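Local structure of N-terminal acetyltransferase-like protein (Chaetomium thermophilum, 5NNP) at residues 447-452 and 462-467; 456-461 and 494-499. The protein is probably the TPR-containing auxiliary subunit of the N-terminal acetyltransferase NatA, serving as a helical scaffold for acetyl transfer to protein N termini. One frame throughout, in Å; residues are numbered along the deposited sequence.

Interaction 1 (447-452 and 462-467). With PO4 (phosphate ion), chain U.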
loop_
_atom_site.group_PDB
_atom_site.type_symbol
_atom_site.label_atom_id
_atom_site.label_comp_id
_atom_site.label_asym_id
_atom_site.label_seq_id
_atom_site.Cartn_x
_atom_site.Cartn_y
_atom_site.Cartn_z
ATOM N N LYS A 447 -16.624 11.041 -8.114
ATOM C CA LYS A 447 -17.034 12.175 -7.299
ATOM C C LYS A 447 -18.555 12.259 -7.142
ATOM O O LYS A 447 -19.081 12.508 -6.050
ATOM C CB LYS A 447 -16.513 13.460 -7.920
ATOM C CG LYS A 447 -15.248 13.945 -7.307
ATOM C CD LYS A 447 -15.528 14.533 -5.953
ATOM C CE LYS A 447 -14.231 14.893 -5.259
ATOM N NZ LYS A 447 -13.515 13.681 -4.760
ATOM N N ALA A 448 -19.258 12.049 -8.246
ATOM C CA ALA A 448 -20.707 12.162 -8.227
ATOM C C ALA A 448 -21.289 11.076 -7.329
ATOM O O ALA A 448 -22.104 11.353 -6.448
ATOM C CB ALA A 448 -21.282 12.078 -9.654
ATOM N N ALA A 449 -20.844 9.842 -7.528
ATOM C CA ALA A 449 -21.275 8.741 -6.668
ATOM C C ALA A 449 -21.026 9.030 -5.180
ATOM O O ALA A 449 -21.869 8.743 -4.336
ATOM C CB ALA A 449 -20.582 7.459 -7.074
ATOM N N LYS A 450 -19.867 9.593 -4.867
ATOM C CA LYS A 450 -19.506 9.886 -3.491
ATOM C C LYS A 450 -20.466 10.909 -2.921
ATOM O O LYS A 450 -21.020 10.725 -1.827
ATOM C CB LYS A 450 -18.069 10.397 -3.397
ATOM C CG LYS A 450 -17.641 10.818 -1.990
ATOM C CD LYS A 450 -16.315 11.570 -2.025
ATOM C CE LYS A 450 -15.874 12.033 -0.640
ATOM N NZ LYS A 450 -14.462 12.512 -0.660
ATOM N N TYR A 451 -20.669 11.986 -3.675
ATOM C CA TYR A 451 -21.608 13.028 -3.269
ATOM C C TYR A 451 -23.034 12.491 -3.073
ATOM O O TYR A 451 -23.743 12.906 -2.162
ATOM C CB TYR A 451 -21.584 14.176 -4.279
ATOM C CG TYR A 451 -20.516 15.184 -3.930
ATOM C CD1 TYR A 451 -19.235 14.767 -3.610
ATOM C CD2 TYR A 451 -20.793 16.544 -3.883
ATOM C CE1 TYR A 451 -18.256 15.667 -3.264
ATOM C CE2 TYR A 451 -19.811 17.458 -3.541
ATOM C CZ TYR A 451 -18.549 17.009 -3.227
ATOM O OH TYR A 451 -17.566 17.906 -2.878
ATOM N N GLN A 452 -23.439 11.542 -3.898
ATOM C CA GLN A 452 -24.751 10.944 -3.739
ATOM C C GLN A 452 -24.829 10.114 -2.453
ATOM O O GLN A 452 -25.830 10.185 -1.721
ATOM C CB GLN A 452 -25.091 10.118 -4.980
ATOM C CG GLN A 452 -25.361 11.006 -6.205
ATOM C CD GLN A 452 -25.365 10.256 -7.529
ATOM O OE1 GLN A 452 -24.987 9.083 -7.594
ATOM N NE2 GLN A 452 -25.795 10.934 -8.598
ATOM N N LEU A 462 -24.761 3.763 -6.556
ATOM C CA LEU A 462 -24.366 2.488 -7.137
ATOM C C LEU A 462 -24.663 2.437 -8.645
ATOM O O LEU A 462 -23.944 1.796 -9.408
ATOM C CB LEU A 462 -25.077 1.340 -6.411
ATOM C CG LEU A 462 -24.642 -0.100 -6.729
ATOM C CD1 LEU A 462 -23.145 -0.269 -6.588
ATOM C CD2 LEU A 462 -25.368 -1.125 -5.856
ATOM N N ALA A 463 -25.718 3.117 -9.083
ATOM C CA ALA A 463 -26.059 3.080 -10.500
ATOM C C ALA A 463 -25.139 4.004 -11.297
ATOM O O ALA A 463 -24.875 3.773 -12.477
ATOM C CB ALA A 463 -27.507 3.447 -10.710
ATOM N N THR A 464 -24.652 5.051 -10.643
ATOM C CA THR A 464 -23.655 5.926 -11.241
ATOM C C THR A 464 -22.359 5.143 -11.485
ATOM O O THR A 464 -21.754 5.208 -12.563
ATOM C CB THR A 464 -23.371 7.133 -10.333
ATOM O OG1 THR A 464 -24.595 7.816 -10.031
ATOM C CG2 THR A 464 -22.376 8.097 -10.980
ATOM N N MET A 465 -21.935 4.394 -10.473
ATOM C CA MET A 465 -20.719 3.612 -10.593
ATOM C C MET A 465 -20.903 2.538 -11.665
ATOM O O MET A 465 -19.941 2.152 -12.331
ATOM C CB MET A 465 -20.342 2.990 -9.252
ATOM C CG MET A 465 -20.050 4.000 -8.159
ATOM S SD MET A 465 -18.415 4.775 -8.193
ATOM C CE MET A 465 -17.362 3.382 -7.779
ATOM N N GLY A 466 -22.141 2.076 -11.830
ATOM C CA GLY A 466 -22.479 1.104 -12.852
ATOM C C GLY A 466 -22.106 1.565 -14.253
ATOM O O GLY A 466 -21.922 0.744 -15.155
ATOM N N LEU A 467 -21.974 2.878 -14.444
ATOM C CA LEU A 467 -21.541 3.392 -15.736
ATOM C C LEU A 467 -20.089 2.984 -16.080
ATOM O O LEU A 467 -19.697 3.015 -17.246
ATOM C CB LEU A 467 -21.687 4.909 -15.779
ATOM C CG LEU A 467 -23.044 5.528 -16.184
ATOM C CD1 LEU A 467 -24.209 4.559 -16.031
ATOM C CD2 LEU A 467 -23.296 6.808 -15.398
HETATM P P PO4 U . -14.278 16.327 -1.995
HETATM O O1 PO4 U . -15.586 17.005 -2.317
HETATM O O2 PO4 U . -13.902 16.675 -0.571
HETATM O O3 PO4 U . -14.414 14.825 -2.116
HETATM O O4 PO4 U . -13.225 16.810 -2.964
#
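In the antiparallel hairpin of helices 442-454 and 458-465, Ala449 faces Thr464 and Met465, while Gln452 reaches across to Thr464. The backbones come close, Ala449 CA lying 5.9 Å from Thr464 CA, and alanine suits this place because only a methyl projects into the gap. Its CB packs on the thioether of Met465, 3.6 Å from SD. A chi2 of -79° brings that sulfur to the methyl, with Met465 CG 3.7 Å from Ala449 CB. Thr464 presents two unlike branches. CG2 stands anti to the backbone N and lies near Ala448 CB (4.3 Å) and the backbone of Ala449. OG1, beside the backbone N (chi1 -55°), donates to Gln452 OE1 at 2.8 Å, arriving in the amide plane on a lone pair; Lys460 O, a second acceptor one turn back in its own helix, must share or compete for that single proton. Glutamine is long enough to bring an acceptor to this buried hydroxyl. An alanine in place of Gln452 would probably leave Thr464 OG1 without its acceptor on the other helix and a gap where the amide had lain beside Thr464 and Ala461. On another face of helix 442-454, Lys450 NZ binds phosphate O3 at 2.7 Å; Lys447 NZ adds a weak bond to the same oxygen, and Arg416 also binds the ion, which probably comes from the crystallisation liquor. The hairpin is sandwiched in the superhelix: Tyr451 packs on Ala427 and Met431 of helix 424-436, and Met465 on Trp488 and Phe489 of helix 487-499.

Interaction 2 (456-461 and 494-499)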
loop_
_atom_site.group_PDB
_atom_site.type_symbol
_atom_site.label_atom_id
_atom_site.label_comp_id
_atom_site.label_asym_id
_atom_site.label_seq_id
_atom_site.Cartn_x
_atom_site.Cartn_y
_atom_site.Cartn_z
ATOM N N ASN A 456 -26.884 10.316 1.167
ATOM C CA ASN A 456 -27.558 9.083 1.510
ATOM C C ASN A 456 -28.369 8.468 0.388
ATOM O O ASN A 456 -29.352 7.790 0.663
ATOM C CB ASN A 456 -28.457 9.289 2.722
ATOM C CG ASN A 456 -27.673 9.495 3.993
ATOM O OD1 ASN A 456 -26.457 9.327 4.013
ATOM N ND2 ASN A 456 -28.366 9.857 5.069
ATOM N N GLU A 457 -27.948 8.659 -0.863
ATOM C CA GLU A 457 -28.632 8.007 -1.983
ATOM C C GLU A 457 -27.866 6.794 -2.503
ATOM O O GLU A 457 -27.332 6.816 -3.617
ATOM C CB GLU A 457 -28.855 8.988 -3.127
ATOM C CG GLU A 457 -29.853 10.090 -2.836
ATOM C CD GLU A 457 -29.870 11.127 -3.935
ATOM O OE1 GLU A 457 -30.703 10.996 -4.860
ATOM O OE2 GLU A 457 -29.040 12.066 -3.886
ATOM N N ASN A 458 -27.822 5.731 -1.706
ATOM C CA ASN A 458 -26.996 4.565 -2.029
ATOM C C ASN A 458 -27.307 3.952 -3.382
ATOM O O ASN A 458 -26.421 3.729 -4.205
ATOM C CB ASN A 458 -27.155 3.497 -0.946
ATOM C CG ASN A 458 -26.772 4.012 0.421
ATOM O OD1 ASN A 458 -27.420 4.911 0.967
ATOM N ND2 ASN A 458 -25.703 3.471 0.973
ATOM N N GLU A 459 -28.580 3.677 -3.606
ATOM C CA GLU A 459 -28.992 2.959 -4.795
ATOM C C GLU A 459 -28.691 3.781 -6.056
ATOM O O GLU A 459 -28.287 3.229 -7.088
ATOM C CB GLU A 459 -30.474 2.582 -4.685
ATOM C CG GLU A 459 -31.285 3.557 -3.875
ATOM C CD GLU A 459 -31.424 3.169 -2.416
ATOM O OE1 GLU A 459 -30.989 3.960 -1.557
ATOM O OE2 GLU A 459 -31.996 2.100 -2.122
ATOM N N LYS A 460 -28.853 5.100 -5.957
ATOM C CA LYS A 460 -28.452 5.994 -7.037
ATOM C C LYS A 460 -26.943 5.979 -7.227
ATOM O O LYS A 460 -26.460 5.833 -8.355
ATOM C CB LYS A 460 -28.925 7.412 -6.765
ATOM C CG LYS A 460 -28.834 8.382 -7.942
ATOM C CD LYS A 460 -29.356 9.735 -7.476
ATOM C CE LYS A 460 -30.021 10.551 -8.551
ATOM N NZ LYS A 460 -30.793 11.615 -7.855
ATOM N N ALA A 461 -26.189 6.123 -6.131
ATOM C CA ALA A 461 -24.729 6.171 -6.235
ATOM C C ALA A 461 -24.199 4.914 -6.920
ATOM O O ALA A 461 -23.315 4.992 -7.776
ATOM C CB ALA A 461 -24.091 6.340 -4.874
ATOM N N GLY A 494 -21.087 1.928 3.253
ATOM C CA GLY A 494 -21.412 1.437 4.576
ATOM C C GLY A 494 -21.872 2.551 5.494
ATOM O O GLY A 494 -22.913 2.439 6.143
ATOM N N GLU A 495 -21.100 3.631 5.541
ATOM C CA GLU A 495 -21.418 4.761 6.391
ATOM C C GLU A 495 -22.782 5.342 6.020
ATOM O O GLU A 495 -23.573 5.711 6.898
ATOM C CB GLU A 495 -20.309 5.815 6.302
ATOM C CG GLU A 495 -18.973 5.302 6.829
ATOM C CD GLU A 495 -17.849 6.320 6.770
ATOM O OE1 GLU A 495 -18.013 7.393 6.157
ATOM O OE2 GLU A 495 -16.785 6.046 7.351
ATOM N N ALA A 496 -23.072 5.386 4.724
ATOM C CA ALA A 496 -24.385 5.828 4.249
ATOM C C ALA A 496 -25.533 4.927 4.734
ATOM O O ALA A 496 -26.550 5.413 5.239
ATOM C CB ALA A 496 -24.386 5.897 2.742
ATOM N N TRP A 497 -25.374 3.617 4.553
ATOM C CA TRP A 497 -26.358 2.644 5.015
ATOM C C TRP A 497 -26.546 2.728 6.527
ATOM O O TRP A 497 -27.660 2.571 7.035
ATOM C CB TRP A 497 -25.951 1.219 4.620
ATOM C CG TRP A 497 -26.294 0.874 3.209
ATOM C CD1 TRP A 497 -25.431 0.488 2.224
ATOM C CD2 TRP A 497 -27.600 0.901 2.612
ATOM N NE1 TRP A 497 -26.120 0.270 1.051
ATOM C CE2 TRP A 497 -27.450 0.515 1.265
ATOM C CE3 TRP A 497 -28.878 1.204 3.088
ATOM C CZ2 TRP A 497 -28.534 0.431 0.388
ATOM C CZ3 TRP A 497 -29.956 1.121 2.211
ATOM C CH2 TRP A 497 -29.778 0.740 0.878
ATOM N N GLN A 498 -25.452 2.965 7.244
ATOM C CA GLN A 498 -25.526 3.112 8.689
ATOM C C GLN A 498 -26.359 4.334 9.027
ATOM O O GLN A 498 -27.194 4.278 9.916
ATOM C CB GLN A 498 -24.132 3.221 9.299
ATOM C CG GLN A 498 -24.093 3.211 10.805
ATOM C CD GLN A 498 -22.676 3.036 11.331
ATOM O OE1 GLN A 498 -21.822 2.417 10.683
ATOM N NE2 GLN A 498 -22.413 3.595 12.500
ATOM N N ARG A 499 -26.152 5.423 8.289
ATOM C CA ARG A 499 -26.901 6.657 8.504
ATOM C C ARG A 499 -28.391 6.486 8.246
ATOM O O ARG A 499 -29.211 7.250 8.763
ATOM C CB ARG A 499 -26.369 7.781 7.614
ATOM C CG ARG A 499 -25.061 8.386 8.077
ATOM C CD ARG A 499 -24.790 9.705 7.377
ATOM N NE ARG A 499 -24.561 9.553 5.940
ATOM C CZ ARG A 499 -23.390 9.232 5.397
ATOM N NH1 ARG A 499 -22.340 9.017 6.176
ATOM N NH2 ARG A 499 -23.270 9.123 4.078
#
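A partly buried contact of mixed character, one polar pair, Asn456 and Arg499, beside the amide of Asn458 packed on the Trp497 indole, joins the turn leading into helix 458-465 to the end of helix 487-499. Asn456 OD1 accepts from Arg499 NE at 2.7 Å (N-H...O angle 157°), the donor lying in the amide plane on a lone pair. OD1 lies near the guanidinium plane, at the edge carrying both NE and NH2, so NE-H gives the main bond and Arg499 NH2 a bent, weak one to Asn456 OD1 at 3.2 Å; NH2 is hydrogen-bonded to Leu453 O as well. Asn456 is the C-prime residue of the Schellman motif that ends helix 442-454. Its positive phi is one asparagine tolerates well, and its side chain is put to use across the contact. Glu457 follows as N-cap, salt-bridged to Lys460 NZ. Asn458 has CG beside the backbone N (chi1 -58°), with its amide above one face of the Trp497 indole. The amide is inclined 32° to the ring: ND2 sits 3.1 Å above the plane on the pyrrole side, while Asn458 CB is 3.6 Å from Trp497 CZ2. The same nitrogen is 3.3 Å from Ala496 CB, where a methyl leaves room for it, and donates to Asp493 OD1. Asn458 OD1 is held by Arg500, which also pairs with Glu459 OE1, while Glu459 OE2 approaches Trp497 CH2 at 4.0 Å.

Both interactions use helix 458-465, its later residues in interaction 1 and its first turn and the turn before it in interaction 2, so this short helix bridges helix 442-454 and helix 487-499. Interaction 1 is the more buried: small residues and a thioether bring two backbones together, with one neutral hydrogen bond between them. Interaction 2 lies nearer the surface and relies on flat polar and aromatic groups, a guanidinium, an indole and two asparagine amides, with charged groups at its margin. They touch directly: Gln452 O is probably hydrogen-bonded to Glu457 N, and Gln452 OE1 and Ala449 O pack against Ala461. The end of one helix is thus coupled to the start of the next.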